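Local coordinates for protein transcriptional regulator, MarR family, putative (Bacillus cereus, PDB 3BJA) that probably binds DNA and regulates transcription as a dimeric winged-helix protein of the MarR family, at residues Phe119-Glu122 / Glu123-Ile126; Leu22-Ala25 / Ile26-Tyr29. All coordinates share one frame; numbering follows the deposited sequence.

Contact 1 of 2, residues Phe119-Glu122 / Glu123-Ile126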
loop_
_atom_site.group_PDB
_atom_site.type_symbol
_atom_site.label_atom_id
_atom_site.label_comp_id
_atom_site.label_asym_id
_atom_site.label_seq_id
_atom_site.Cartn_x
_atom_site.Cartn_y
_atom_site.Cartn_z
ATOM N N PHE A 119 22.295 -2.119 5.067
ATOM C CA PHE A 119 22.685 -3.192 5.980
ATOM C C PHE A 119 24.042 -3.794 5.622
ATOM O O PHE A 119 24.491 -3.720 4.478
ATOM C CB PHE A 119 21.622 -4.296 5.984
ATOM C CG PHE A 119 20.278 -3.816 6.409
ATOM C CD1 PHE A 119 20.049 -3.475 7.748
ATOM C CD2 PHE A 119 19.236 -3.685 5.488
ATOM C CE1 PHE A 119 18.804 -2.990 8.169
ATOM C CE2 PHE A 119 17.972 -3.208 5.901
ATOM C CZ PHE A 119 17.756 -2.864 7.241
ATOM N N THR A 120 24.682 -4.418 6.604
ATOM C CA THR A 120 25.927 -5.150 6.349
ATOM C C THR A 120 25.511 -6.498 5.723
ATOM O O THR A 120 24.344 -6.888 5.790
ATOM C CB THR A 120 26.784 -5.367 7.633
ATOM O OG1 THR A 120 26.131 -6.276 8.504
ATOM C CG2 THR A 120 27.037 -4.068 8.385
ATOM N N LYS A 121 26.455 -7.194 5.108
ATOM C CA LYS A 121 26.188 -8.525 4.533
ATOM C C LYS A 121 25.658 -9.500 5.583
ATOM O O LYS A 121 24.776 -10.301 5.272
ATOM C CB LYS A 121 27.438 -9.124 3.875
ATOM C CG LYS A 121 27.973 -8.384 2.653
ATOM C CD LYS A 121 27.042 -8.519 1.476
ATOM C CE LYS A 121 27.528 -7.772 0.252
ATOM N NZ LYS A 121 26.350 -7.537 -0.665
ATOM N N GLU A 122 26.175 -9.413 6.814
ATOM C CA GLU A 122 25.708 -10.265 7.910
ATOM C C GLU A 122 24.236 -9.980 8.237
ATOM O O GLU A 122 23.439 -10.912 8.340
ATOM C CB GLU A 122 26.571 -10.117 9.166
ATOM C CG GLU A 122 26.242 -11.195 10.199
ATOM C CD GLU A 122 27.148 -11.240 11.404
ATOM O OE1 GLU A 122 28.239 -10.617 11.416
ATOM O OE2 GLU A 122 26.757 -11.950 12.349
ATOM N N GLU A 123 23.912 -8.696 8.388
ATOM C CA GLU A 123 22.558 -8.224 8.663
ATOM C C GLU A 123 21.553 -8.607 7.568
ATOM O O GLU A 123 20.413 -8.966 7.891
ATOM C CB GLU A 123 22.548 -6.706 8.875
ATOM C CG GLU A 123 23.283 -6.237 10.136
ATOM C CD GLU A 123 23.321 -4.721 10.281
ATOM O OE1 GLU A 123 23.400 -3.998 9.266
ATOM O OE2 GLU A 123 23.274 -4.239 11.433
ATOM N N GLU A 124 21.964 -8.497 6.297
ATOM C CA GLU A 124 21.131 -8.912 5.133
ATOM C C GLU A 124 20.652 -10.360 5.272
ATOM O O GLU A 124 19.476 -10.644 5.067
ATOM C CB GLU A 124 21.901 -8.762 3.800
ATOM C CG GLU A 124 21.908 -7.336 3.221
ATOM C CD GLU A 124 22.882 -7.136 2.037
ATOM O OE1 GLU A 124 23.624 -8.077 1.622
ATOM O OE2 GLU A 124 22.927 -5.987 1.542
ATOM N N GLY A 125 21.582 -11.260 5.611
ATOM C CA GLY A 125 21.280 -12.688 5.855
ATOM C C GLY A 125 20.297 -12.915 7.001
ATOM O O GLY A 125 19.414 -13.779 6.905
ATOM N N ILE A 126 20.441 -12.124 8.070
ATOM C CA ILE A 126 19.575 -12.220 9.250
ATOM C C ILE A 126 18.183 -11.711 8.881
ATOM O O ILE A 126 17.194 -12.387 9.133
ATOM C CB ILE A 126 20.179 -11.460 10.480
ATOM C CG1 ILE A 126 21.467 -12.139 10.934
ATOM C CG2 ILE A 126 19.222 -11.445 11.665
ATOM C CD1 ILE A 126 22.261 -11.336 11.950
HETATM O O HOH W 1 21.558 -3.706 2.588
#
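E123 folds back over the start of its own helix and meets T120 from CB to OE1. E123 CB lies 3.6 Å from T120 O, and its CG rests against T120 OG1. With CG anti to the carbonyl carbon (chi1 -67°), the extended chain brings the carboxylate back to the N-cap residue, where E123 OE1 accepts from T120 N at 3.0 Å in a nearly straight bond, 169° at the hydrogen. The amide comes to the anti side of OE1, somewhat out of the carboxylate plane. E123 OE1 also lies 3.7 Å from F119 CD1, at the edge of the ring. A salt bridge from OE1 to K133 of the second subunit would favour the charged carboxylate. In return, T120 OG1 accepts from E123 N at 3.3 Å, while T120 O takes E124 N at 2.9 Å. On the neighbouring flank K121 and E124 run side by side to a salt bridge, K121 NZ to E124 OE1 at 3.6 Å, and a water joins E124 OE2 to F119 N. F119 packs edge-to-face on W134 of the second subunit. The reciprocal bonds of T120 and E123 make a capping box, the N-terminal cap of helix 121-138 beside the dimer interface.

Contact 2 of 2, residues Leu22-Ala25 / Ile26-Tyr29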
loop_
_atom_site.group_PDB
_atom_site.type_symbol
_atom_site.label_atom_id
_atom_site.label_comp_id
_atom_site.label_asym_id
_atom_site.label_seq_id
_atom_site.Cartn_x
_atom_site.Cartn_y
_atom_site.Cartn_z
ATOM N N LEU A 22 10.664 5.941 -3.850
ATOM C CA LEU A 22 10.573 5.433 -5.237
ATOM C C LEU A 22 9.888 6.456 -6.150
ATOM O O LEU A 22 10.358 6.677 -7.281
ATOM C CB LEU A 22 9.811 4.109 -5.311
ATOM C CG LEU A 22 9.580 3.439 -6.673
ATOM C CD1 LEU A 22 10.875 3.177 -7.430
ATOM C CD2 LEU A 22 8.826 2.151 -6.470
ATOM N N ASP A 23 8.781 7.040 -5.663
ATOM C CA ASP A 23 8.026 8.078 -6.370
ATOM C C ASP A 23 8.878 9.293 -6.668
ATOM O O ASP A 23 8.726 9.895 -7.740
ATOM C CB ASP A 23 6.781 8.541 -5.577
ATOM C CG ASP A 23 5.578 7.605 -5.721
ATOM O OD1 ASP A 23 5.670 6.539 -6.395
ATOM O OD2 ASP A 23 4.510 7.959 -5.147
ATOM N N LYS A 24 9.745 9.645 -5.708
ATOM C CA LYS A 24 10.698 10.748 -5.854
ATOM C C LYS A 24 11.673 10.370 -6.965
ATOM O O LYS A 24 11.912 11.168 -7.869
ATOM C CB LYS A 24 11.441 11.019 -4.530
ATOM C CG LYS A 24 11.959 12.451 -4.318
ATOM C CD LYS A 24 13.226 12.802 -5.086
ATOM C CE LYS A 24 13.655 14.247 -4.820
ATOM N NZ LYS A 24 12.695 15.234 -5.397
ATOM N N ALA A 25 12.179 9.134 -6.904
ATOM C CA ALA A 25 13.143 8.588 -7.871
ATOM C C ALA A 25 12.649 8.489 -9.322
ATOM O O ALA A 25 13.432 8.766 -10.247
ATOM C CB ALA A 25 13.633 7.226 -7.401
ATOM N N ILE A 26 11.385 8.091 -9.523
ATOM C CA ILE A 26 10.789 7.961 -10.886
ATOM C C ILE A 26 9.973 9.189 -11.364
ATOM O O ILE A 26 9.391 9.161 -12.461
ATOM C CB ILE A 26 9.952 6.635 -11.034
ATOM C CG1 ILE A 26 8.614 6.674 -10.258
ATOM C CG2 ILE A 26 10.792 5.445 -10.623
ATOM C CD1 ILE A 26 7.756 5.431 -10.439
ATOM N N GLU A 27 9.970 10.247 -10.538
ATOM C CA GLU A 27 9.224 11.521 -10.734
ATOM C C GLU A 27 9.356 12.118 -12.128
ATOM O O GLU A 27 8.360 12.514 -12.743
ATOM C CB GLU A 27 9.720 12.552 -9.693
ATOM C CG GLU A 27 8.999 13.895 -9.617
ATOM C CD GLU A 27 9.679 14.899 -8.673
ATOM O OE1 GLU A 27 10.512 14.477 -7.830
ATOM O OE2 GLU A 27 9.376 16.127 -8.781
ATOM N N GLN A 28 10.599 12.182 -12.596
ATOM C CA GLN A 28 10.953 12.722 -13.920
ATOM C C GLN A 28 10.229 12.090 -15.116
ATOM O O GLN A 28 10.069 12.754 -16.125
ATOM C CB GLN A 28 12.474 12.648 -14.144
ATOM C CG GLN A 28 13.065 11.216 -14.195
ATOM C CD GLN A 28 14.571 11.216 -14.421
ATOM O OE1 GLN A 28 15.350 11.284 -13.465
ATOM N NE2 GLN A 28 14.987 11.106 -15.695
ATOM N N TYR A 29 9.802 10.829 -14.995
ATOM C CA TYR A 29 9.084 10.114 -16.068
ATOM C C TYR A 29 7.562 10.293 -16.053
ATOM O O TYR A 29 6.862 9.579 -16.778
ATOM C CB TYR A 29 9.420 8.613 -16.023
ATOM C CG TYR A 29 10.888 8.349 -16.150
ATOM C CD1 TYR A 29 11.498 8.379 -17.396
ATOM C CD2 TYR A 29 11.684 8.087 -15.023
ATOM C CE1 TYR A 29 12.864 8.164 -17.538
ATOM C CE2 TYR A 29 13.057 7.868 -15.152
ATOM C CZ TYR A 29 13.635 7.905 -16.425
ATOM O OH TYR A 29 14.969 7.696 -16.620
#
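L22 and I26 cross at a slant on the buried side of the chain, touching through one methyl each: L22 CD1 to I26 CG2, 3.9 Å. I26 places CG1 between backbone N and carbonyl carbon (chi1 72°), with CG2 beside the N. Both branches of I26 therefore lie against L22 O from the same side, CG1 at 3.5 Å and CG2 at 3.6 Å. L22 O accepts from I26 N at 2.8 Å. Residues 26-29 follow helix 2-25 in the connection to helix 33-44; the two apolar side chains seat this junction against helix 95-116, L22 on Y108 and I26 on V104, as L22 also meets Y8 of the second subunit. The next backbone link is weak, E27 N to K24 O at 3.4 Å. On the exposed side K24 and E27 slant across each other, the lysine bent at chi2 and chi4 so that K24 NZ comes to E27 OE1, a weakly hydrogen-bonded salt bridge of 3.4 Å. E27 CB sits 3.2 Å from K24 O. D23 points its CB away from 26-29, and its OD1 accepts from Y33 N at the start of helix 33-44.

Contact 2 comes first along the chain, on helix 2-25 and the residues after it; contact 1 follows much later, at the start of helix 121-138, after the sheet of the winged-helix domain and helix 95-116. Their centres lie about 28 Å apart and their nearest atoms about 15 Å, so they do not touch. Contact 1 is the more peripheral: its centre is about 25 Å from the centre of the chain, that of contact 2 about 13 Å. Six residues of contact 1 reach the second subunit, but in contact 2 just L22 does, in keeping with the MarR arrangement in which N- and C-terminal helices build the dimer interface; contact 2 lies where the chain leaves for the probable DNA-binding domain.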